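Long-range contact in dicer Related Helicase (Caenorhabditis elegans, PDB 6M6Q), which probably hydrolyses ATP as an RNA-binding helicase of the RIG-I-like receptor family, here represented by its N-terminal domain: residues 35-40 / 122-127. Residues are numbered along the deposited sequence; the frame is centred on the assembly and turned at random.
Sequences KFLDVC and CFLNTV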
# COMPACT_ATOMS: atom_id res chain seq x y z
N LYS B 35 -12.89 2.20 13.70
CA LYS B 35 -13.55 2.62 14.96
C LYS B 35 -13.19 4.08 15.24
O LYS B 35 -14.07 4.81 15.73
CB LYS B 35 -13.18 1.70 16.12
CG LYS B 35 -13.77 2.08 17.49
CD LYS B 35 -15.28 2.18 17.51
CE LYS B 35 -15.88 2.58 18.85
NZ LYS B 35 -17.27 3.05 18.67
N PHE B 36 -11.99 4.50 14.86
CA PHE B 36 -11.51 5.90 15.00
C PHE B 36 -12.29 6.80 14.05
O PHE B 36 -12.76 7.86 14.51
CB PHE B 36 -10.01 5.99 14.75
CG PHE B 36 -9.51 7.39 14.51
CD1 PHE B 36 -9.53 8.34 15.53
CD2 PHE B 36 -8.99 7.76 13.28
CE1 PHE B 36 -9.08 9.63 15.30
CE2 PHE B 36 -8.52 9.04 13.06
CZ PHE B 36 -8.57 9.97 14.07
N LEU B 37 -12.44 6.38 12.79
CA LEU B 37 -13.31 7.08 11.79
C LEU B 37 -14.72 7.14 12.34
O LEU B 37 -15.24 8.23 12.37
CB LEU B 37 -13.28 6.35 10.43
CG LEU B 37 -14.04 7.01 9.27
CD1 LEU B 37 -13.41 8.36 8.85
CD2 LEU B 37 -14.11 6.07 8.07
N ASP B 38 -15.23 6.02 12.86
CA ASP B 38 -16.60 5.92 13.45
C ASP B 38 -16.79 7.01 14.52
O ASP B 38 -17.86 7.64 14.50
CB ASP B 38 -16.91 4.53 14.01
CG ASP B 38 -18.35 4.42 14.48
OD1 ASP B 38 -18.57 4.48 15.71
OD2 ASP B 38 -19.25 4.41 13.62
N VAL B 39 -15.80 7.19 15.40
CA VAL B 39 -15.83 8.16 16.55
C VAL B 39 -15.86 9.60 16.00
O VAL B 39 -16.69 10.40 16.46
CB VAL B 39 -14.63 7.93 17.51
CG1 VAL B 39 -14.39 9.11 18.44
CG2 VAL B 39 -14.78 6.65 18.32
N CYS B 40 -15.01 9.90 15.01
CA CYS B 40 -14.95 11.23 14.36
C CYS B 40 -16.30 11.54 13.69
O CYS B 40 -16.73 12.68 13.76
CB CYS B 40 -13.81 11.31 13.34
SG CYS B 40 -12.16 11.16 14.06
N CYS B 122 -8.45 8.91 2.35
CA CYS B 122 -7.62 10.14 2.20
C CYS B 122 -7.36 10.75 3.58
O CYS B 122 -6.24 11.22 3.81
CB CYS B 122 -8.26 11.17 1.29
SG CYS B 122 -7.30 12.70 1.19
N PHE B 123 -8.35 10.73 4.47
CA PHE B 123 -8.21 11.28 5.84
C PHE B 123 -7.29 10.36 6.66
O PHE B 123 -6.25 10.83 7.14
CB PHE B 123 -9.57 11.44 6.49
CG PHE B 123 -9.55 11.65 7.98
CD1 PHE B 123 -9.12 12.84 8.53
CD2 PHE B 123 -10.04 10.68 8.83
CE1 PHE B 123 -9.19 13.07 9.89
CE2 PHE B 123 -10.11 10.91 10.20
CZ PHE B 123 -9.68 12.10 10.72
N LEU B 124 -7.67 9.08 6.76
CA LEU B 124 -7.01 8.08 7.64
C LEU B 124 -5.53 7.92 7.24
O LEU B 124 -4.70 7.88 8.15
CB LEU B 124 -7.77 6.75 7.55
CG LEU B 124 -9.15 6.74 8.21
CD1 LEU B 124 -9.72 5.32 8.29
CD2 LEU B 124 -9.10 7.35 9.60
N ASN B 125 -5.22 7.85 5.94
CA ASN B 125 -3.83 7.61 5.46
C ASN B 125 -2.95 8.85 5.69
O ASN B 125 -1.74 8.69 5.61
CB ASN B 125 -3.79 7.22 3.98
CG ASN B 125 -4.41 5.87 3.71
OD1 ASN B 125 -4.52 5.03 4.60
ND2 ASN B 125 -4.81 5.66 2.47
N THR B 126 -3.55 10.03 5.87
CA THR B 126 -2.83 11.29 6.13
C THR B 126 -2.50 11.40 7.63
O THR B 126 -1.34 11.69 7.96
CB THR B 126 -3.63 12.50 5.63
OG1 THR B 126 -3.89 12.35 4.24
CG2 THR B 126 -2.90 13.81 5.82
N VAL B 127 -3.49 11.16 8.51
CA VAL B 127 -3.41 11.45 9.97
C VAL B 127 -2.76 10.29 10.73
O VAL B 127 -2.14 10.55 11.72
CB VAL B 127 -4.78 11.79 10.57
CG1 VAL B 127 -5.42 12.96 9.88
CG2 VAL B 127 -5.71 10.60 10.56
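This is a helix-helix crossing in the core of the all-helical N-terminal domain of DRH-3. Helix 33-42 meets the C-terminal end of the long helix 94-127. The two short segments cross at 112°, with axes 11.3 Å apart at closest approach. No hydrogen bond joins them; the contact is apolar and buried. Phe36 and Phe123 carry it. Both leave their backbones toward the partner segment, and in both CG lies anti to the backbone N. The two side chains cross at about a right angle, yet their ring planes are only 12° from parallel. The rings are slid well apart, with centroids 5.9 Å apart, so they barely overlap. They meet near their CE2 atoms, Phe36 CE2 to Phe123 CE2 at 3.8 Å. The edge of the Phe36 ring also takes two methyls from helix 94-127. Leu124 CD2 lies 3.7 Å from Phe36 CD2, and Val127 CG2 is near Phe36 CE2. The same Val127 CG2 sits over the centre of one face of the Phe123 ring, within its own helix. Leu37 and Phe123 pass each other in opposite directions, bringing Leu37 CD1 to 4.1 Å from Phe123 CD2. An alanine at Phe36 would remove the ring that meets Leu124, Val127 and Phe123, and would probably loosen the packing of the two helices. Phe36 also touches Ala137 and Val140 of helix 131-144, and Phe123 meets the Phe52 and Phe55 rings, so the aromatic cluster also brings helix 131-144 and the segment holding Phe52 and Phe55 to this crossing. Cys40 completes the contact with a sulfur-aromatic approach to Phe123. Its SG lies over the rim of one Phe36 face and stands 4.3 Å from Phe123 CZ.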